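Local structure of beta sliding clamp (Bartonella birtlesii LL-WM9, 6PTR) at residues G48-K53 and E63-N68; E328-G333 and F353-A358. The protein probably encircles DNA as a head-to-tail homodimeric ring and tethers DNA polymerases and other proteins to it, which makes them processive. All coordinates share one frame; numbering follows the deposited sequence.

Interaction 1: residues G48-K53 and E63-N68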
loop_
_atom_site.group_PDB
_atom_site.type_symbol
_atom_site.label_atom_id
_atom_site.label_comp_id
_atom_site.label_asym_id
_atom_site.label_seq_id
_atom_site.Cartn_x
_atom_site.Cartn_y
_atom_site.Cartn_z
ATOM N N GLY C 48 -13.608 -24.599 -29.267
ATOM C CA GLY C 48 -14.532 -23.749 -28.530
ATOM C C GLY C 48 -14.090 -23.378 -27.129
ATOM O O GLY C 48 -14.920 -22.955 -26.321
ATOM N N SER C 49 -12.805 -23.512 -26.810
ATOM C CA SER C 49 -12.358 -23.224 -25.453
ATOM C C SER C 49 -10.994 -22.566 -25.489
ATOM O O SER C 49 -10.160 -22.914 -26.326
ATOM C CB SER C 49 -12.324 -24.522 -24.619
ATOM O OG SER C 49 -11.774 -24.274 -23.330
ATOM N N VAL C 50 -10.780 -21.598 -24.595
ATOM C CA VAL C 50 -9.479 -20.985 -24.389
ATOM C C VAL C 50 -9.005 -21.409 -23.017
ATOM O O VAL C 50 -9.751 -21.281 -22.037
ATOM C CB VAL C 50 -9.543 -19.455 -24.490
ATOM C CG1 VAL C 50 -8.239 -18.832 -24.019
ATOM C CG2 VAL C 50 -9.851 -19.050 -25.923
ATOM N N GLN C 51 -7.795 -21.947 -22.954
ATOM C CA GLN C 51 -7.176 -22.315 -21.688
ATOM C C GLN C 51 -6.004 -21.389 -21.440
ATOM O O GLN C 51 -5.196 -21.157 -22.349
ATOM C CB GLN C 51 -6.695 -23.763 -21.685
ATOM C CG GLN C 51 -6.199 -24.187 -20.305
ATOM C CD GLN C 51 -5.536 -25.539 -20.306
ATOM O OE1 GLN C 51 -6.160 -26.538 -19.963
ATOM N NE2 GLN C 51 -4.261 -25.576 -20.680
ATOM N N LEU C 52 -5.926 -20.850 -20.223
ATOM C CA LEU C 52 -4.771 -20.095 -19.747
ATOM C C LEU C 52 -3.995 -20.986 -18.793
ATOM O O LEU C 52 -4.594 -21.639 -17.941
ATOM C CB LEU C 52 -5.206 -18.815 -19.023
ATOM C CG LEU C 52 -6.129 -17.902 -19.840
ATOM C CD1 LEU C 52 -6.535 -16.682 -19.042
ATOM C CD2 LEU C 52 -5.461 -17.515 -21.167
ATOM N N LYS C 53 -2.666 -21.018 -18.926
ATOM C CA LYS C 53 -1.840 -21.846 -18.047
ATOM C C LYS C 53 -0.649 -21.016 -17.586
ATOM O O LYS C 53 -0.041 -20.311 -18.394
ATOM C CB LYS C 53 -1.352 -23.108 -18.784
ATOM C CG LYS C 53 -0.516 -24.083 -17.943
ATOM C CD LYS C 53 0.050 -25.272 -18.772
ATOM C CE LYS C 53 -0.987 -26.311 -19.096
ATOM N NZ LYS C 53 -0.341 -27.528 -19.694
ATOM N N GLU C 63 -6.932 -22.215 -16.186
ATOM C CA GLU C 63 -8.345 -21.886 -16.185
ATOM C C GLU C 63 -8.801 -21.850 -17.625
ATOM O O GLU C 63 -8.047 -21.425 -18.501
ATOM C CB GLU C 63 -8.674 -20.549 -15.544
ATOM C CG GLU C 63 -10.219 -20.459 -15.361
ATOM C CD GLU C 63 -10.670 -19.094 -15.044
ATOM O OE1 GLU C 63 -11.755 -18.685 -15.506
ATOM O OE2 GLU C 63 -9.912 -18.416 -14.339
ATOM N N SER C 64 -10.025 -22.292 -17.864
ATOM C CA SER C 64 -10.531 -22.378 -19.220
ATOM C C SER C 64 -11.881 -21.704 -19.282
ATOM O O SER C 64 -12.623 -21.697 -18.298
ATOM C CB SER C 64 -10.667 -23.829 -19.653
ATOM O OG SER C 64 -9.492 -24.536 -19.294
ATOM N N PHE C 65 -12.207 -21.156 -20.454
ATOM C CA PHE C 65 -13.547 -20.629 -20.667
ATOM C C PHE C 65 -13.964 -20.840 -22.117
ATOM O O PHE C 65 -13.129 -20.926 -23.022
ATOM C CB PHE C 65 -13.654 -19.135 -20.291
ATOM C CG PHE C 65 -12.678 -18.230 -20.994
ATOM C CD1 PHE C 65 -11.356 -18.146 -20.587
ATOM C CD2 PHE C 65 -13.098 -17.431 -22.051
ATOM C CE1 PHE C 65 -10.463 -17.296 -21.224
ATOM C CE2 PHE C 65 -12.208 -16.564 -22.683
ATOM C CZ PHE C 65 -10.892 -16.498 -22.272
ATOM N N THR C 66 -15.280 -20.853 -22.312
ATOM C CA THR C 66 -15.889 -21.130 -23.609
ATOM C C THR C 66 -15.847 -19.889 -24.490
ATOM O O THR C 66 -16.266 -18.811 -24.068
ATOM C CB THR C 66 -17.328 -21.592 -23.406
ATOM O OG1 THR C 66 -17.329 -22.887 -22.774
ATOM C CG2 THR C 66 -18.068 -21.643 -24.739
ATOM N N VAL C 67 -15.311 -20.038 -25.702
ATOM C CA VAL C 67 -15.225 -18.963 -26.695
ATOM C C VAL C 67 -15.434 -19.572 -28.064
ATOM O O VAL C 67 -14.863 -20.620 -28.364
ATOM C CB VAL C 67 -13.851 -18.252 -26.732
ATOM C CG1 VAL C 67 -13.944 -16.982 -27.572
ATOM C CG2 VAL C 67 -13.330 -17.958 -25.374
ATOM N N ASN C 68 -16.204 -18.903 -28.910
ATOM C CA ASN C 68 -16.156 -19.234 -30.331
ATOM C C ASN C 68 -14.777 -18.850 -30.868
ATOM O O ASN C 68 -14.368 -17.689 -30.763
ATOM C CB ASN C 68 -17.248 -18.509 -31.103
ATOM C CG ASN C 68 -17.140 -18.751 -32.597
ATOM O OD1 ASN C 68 -16.770 -17.861 -33.365
ATOM N ND2 ASN C 68 -17.423 -19.962 -33.006
HETATM O O HOH W 1 -16.492 -24.685 -24.692
#
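This is a beta hairpin of the N-terminal domain, with strands 49-55 and 59-69 running antiparallel. Five backbone hydrogen bonds join the segments. V50 and F65 form a hydrogen-bonded pair: V50 N gives to F65 O at 2.9 Å, almost straight along the C=O axis, and F65 N gives back to V50 O. L52 and E63 repeat this, with L52 N to E63 O at 2.8 Å. S49 faces T66 and Q51 faces S64 in non-hydrogen-bonded pairs. Their backbone groups turn outward, and the backbones of Q51 and S64 bond those of D44 and S244. The E63 carboxylate is held outside the contact, where OE1 bonds S21 OG on helix 15-26.

V50, L52, E63 and F65 share one face of the sheet; L52 and F65 pack there on helix 15-26. V50 CB sits over one face of the F65 ring, 4.2 Å from its centroid, in a CH-pi contact. V50 CG2 meets V67 CG2 at 3.7 Å.

At the hairpin's open end the pattern changes. V67 N reaches G48 O at 3.0 Å from above the carbonyl plane, 55° out of it. A water donates a second bond to G48 O at 2.8 Å, and the same water bonds T66 OG1.

Interaction 2: residues E328-G333 and F353-A358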
loop_
_atom_site.group_PDB
_atom_site.type_symbol
_atom_site.label_atom_id
_atom_site.label_comp_id
_atom_site.label_asym_id
_atom_site.label_seq_id
_atom_site.Cartn_x
_atom_site.Cartn_y
_atom_site.Cartn_z
ATOM N N GLU C 328 -4.180 -21.485 40.523
ATOM C CA GLU C 328 -2.995 -20.886 41.116
ATOM C C GLU C 328 -2.526 -19.715 40.254
ATOM O O GLU C 328 -2.462 -19.851 39.023
ATOM C CB GLU C 328 -1.903 -21.953 41.225
ATOM C CG GLU C 328 -0.602 -21.521 41.879
ATOM C CD GLU C 328 0.468 -22.605 41.790
ATOM O OE1 GLU C 328 0.136 -23.735 41.365
ATOM O OE2 GLU C 328 1.636 -22.325 42.140
ATOM N N PRO C 329 -2.220 -18.557 40.843
ATOM C CA PRO C 329 -1.743 -17.423 40.035
ATOM C C PRO C 329 -0.562 -17.825 39.157
ATOM O O PRO C 329 0.234 -18.693 39.507
ATOM C CB PRO C 329 -1.344 -16.383 41.085
ATOM C CG PRO C 329 -2.253 -16.712 42.281
ATOM C CD PRO C 329 -2.361 -18.214 42.271
ATOM N N LEU C 330 -0.465 -17.199 37.990
ATOM C CA LEU C 330 0.553 -17.584 37.026
ATOM C C LEU C 330 1.022 -16.350 36.283
ATOM O O LEU C 330 0.205 -15.519 35.884
ATOM C CB LEU C 330 0.010 -18.622 36.038
ATOM C CG LEU C 330 0.871 -19.051 34.849
ATOM C CD1 LEU C 330 2.151 -19.732 35.308
ATOM C CD2 LEU C 330 0.077 -19.985 33.956
ATOM N N GLU C 331 2.336 -16.246 36.087
ATOM C CA GLU C 331 2.927 -15.261 35.192
ATOM C C GLU C 331 3.499 -16.008 33.996
ATOM O O GLU C 331 4.330 -16.913 34.164
ATOM C CB GLU C 331 4.023 -14.456 35.894
ATOM C CG GLU C 331 3.535 -13.591 37.031
ATOM C CD GLU C 331 4.580 -12.555 37.452
ATOM O OE1 GLU C 331 5.526 -12.923 38.169
ATOM O OE2 GLU C 331 4.461 -11.382 37.038
ATOM N N ILE C 332 3.038 -15.656 32.805
ATOM C CA ILE C 332 3.417 -16.366 31.593
ATOM C C ILE C 332 3.499 -15.365 30.457
ATOM O O ILE C 332 2.676 -14.445 30.353
ATOM C CB ILE C 332 2.418 -17.515 31.293
ATOM C CG1 ILE C 332 2.887 -18.357 30.098
ATOM C CG2 ILE C 332 1.015 -16.962 31.052
ATOM C CD1 ILE C 332 2.106 -19.717 29.996
ATOM N N GLY C 333 4.503 -15.534 29.605
ATOM C CA GLY C 333 4.744 -14.623 28.505
ATOM C C GLY C 333 4.415 -15.294 27.187
ATOM O O GLY C 333 4.580 -16.502 27.038
ATOM N N PHE C 353 -7.845 -20.223 27.292
ATOM C CA PHE C 353 -6.493 -20.773 27.340
ATOM C C PHE C 353 -6.462 -21.909 28.352
ATOM O O PHE C 353 -6.891 -21.725 29.492
ATOM C CB PHE C 353 -5.462 -19.748 27.806
ATOM C CG PHE C 353 -5.361 -18.526 26.958
ATOM C CD1 PHE C 353 -6.354 -17.556 26.976
ATOM C CD2 PHE C 353 -4.234 -18.319 26.188
ATOM C CE1 PHE C 353 -6.228 -16.404 26.200
ATOM C CE2 PHE C 353 -4.099 -17.176 25.416
ATOM C CZ PHE C 353 -5.099 -16.218 25.431
ATOM N N MET C 354 -5.922 -23.055 27.951
ATOM C CA MET C 354 -5.605 -24.134 28.878
ATOM C C MET C 354 -4.103 -24.083 29.120
ATOM O O MET C 354 -3.309 -24.226 28.185
ATOM C CB MET C 354 -6.050 -25.495 28.337
ATOM C CG MET C 354 -7.504 -25.522 28.013
ATOM S SD MET C 354 -8.558 -25.214 29.442
ATOM C CE MET C 354 -8.058 -26.515 30.563
ATOM N N LEU C 355 -3.717 -23.804 30.362
ATOM C CA LEU C 355 -2.331 -23.503 30.667
ATOM C C LEU C 355 -1.774 -24.527 31.638
ATOM O O LEU C 355 -2.505 -25.172 32.394
ATOM C CB LEU C 355 -2.196 -22.095 31.281
ATOM C CG LEU C 355 -2.809 -21.012 30.396
ATOM C CD1 LEU C 355 -2.926 -19.692 31.144
ATOM C CD2 LEU C 355 -1.944 -20.874 29.144
ATOM N N SER C 356 -0.449 -24.616 31.645
ATOM C CA SER C 356 0.242 -25.399 32.652
ATOM C C SER C 356 1.162 -24.440 33.403
ATOM O O SER C 356 0.693 -23.572 34.146
ATOM C CB SER C 356 1.015 -26.545 31.992
ATOM O OG SER C 356 1.448 -27.476 32.954
ATOM N N ASP C 357 2.460 -24.553 33.180
ATOM C CA ASP C 357 3.424 -23.660 33.803
ATOM C C ASP C 357 3.915 -22.636 32.781
ATOM O O ASP C 357 3.484 -22.597 31.626
ATOM C CB ASP C 357 4.590 -24.456 34.393
ATOM C CG ASP C 357 5.276 -25.322 33.356
ATOM O OD1 ASP C 357 5.947 -24.764 32.461
ATOM O OD2 ASP C 357 5.134 -26.564 33.416
ATOM N N ALA C 358 4.858 -21.798 33.214
ATOM C CA ALA C 358 5.227 -20.649 32.404
ATOM C C ALA C 358 6.043 -21.004 31.167
ATOM O O ALA C 358 6.198 -20.151 30.289
ATOM C CB ALA C 358 6.011 -19.657 33.269
HETATM O O HOH W 2 6.681 -17.471 30.230
#
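L330 is the first residue of 328-333 to touch the other segment. Its CB points toward 353-358. CG lies anti to the backbone N (chi1 173°), and the fork at its end divides its contacts. The L330 and L355 side chains cross obliquely, with L330 CD2 4.1 Å from L355 CB. L330 CD2 also lies 3.6 Å from S356 O. CD1 goes to the later part of the turn, where L330 CD1 meets A358 N at 4.0 Å.

E331 points its CB away from 353-358. Its OE2 forms a salt bridge with K297 NZ and a hydrogen bond with T299 OG1. Its carbonyl stays in the contact: A358 CB presses on E331 O at 3.3 Å, a close packing contact.

I332 points its CB back toward the other segment. Its chain is extended, with both chi1 and chi2 near 180°, so CD1 is carried far forward. I332 CD1 lies 3.6 Å from D357 O and packs on L355 CD2 at 4.3 Å. I332 CG1 runs past A358 O.

No direct hydrogen bond crosses between the segments. At G333 a water does the joining: G333 N donates to it, and it donates to A358 O at 2.7 Å.

L355 and I332 both also pack on I300 of strand 295-301. L330 and I332 of the edge strand thus pack on L355, the last residue of strand 350-355, and on the loop 356-358 after it. Strand 330-335, helix 336-345 and strand 350-355 form a strand-helix-strand connection between two sheets, as in the two-sheet domains with helices that build the beta-subunit ring.

From the N terminus, the chain passes through strand 40-46 and enters interaction 1. Nine residues separate its segments, so it closes a short loop, the far end of the hairpin with its turn. The chain then runs through the central domain. Interaction 2 opens at 328-333 in the C-terminal domain and closes a longer loop of 19 residues, which includes helix 336-345. The two loops follow in series and neither nest nor cross. Interaction 1 joins neighbouring strands within one sheet. Interaction 2 sets the edge strand of one sheet against the end of a strand of another and the loop after it. They lie on opposite sides of the chain's centre, with their own centres about 57 Å apart, and do not touch.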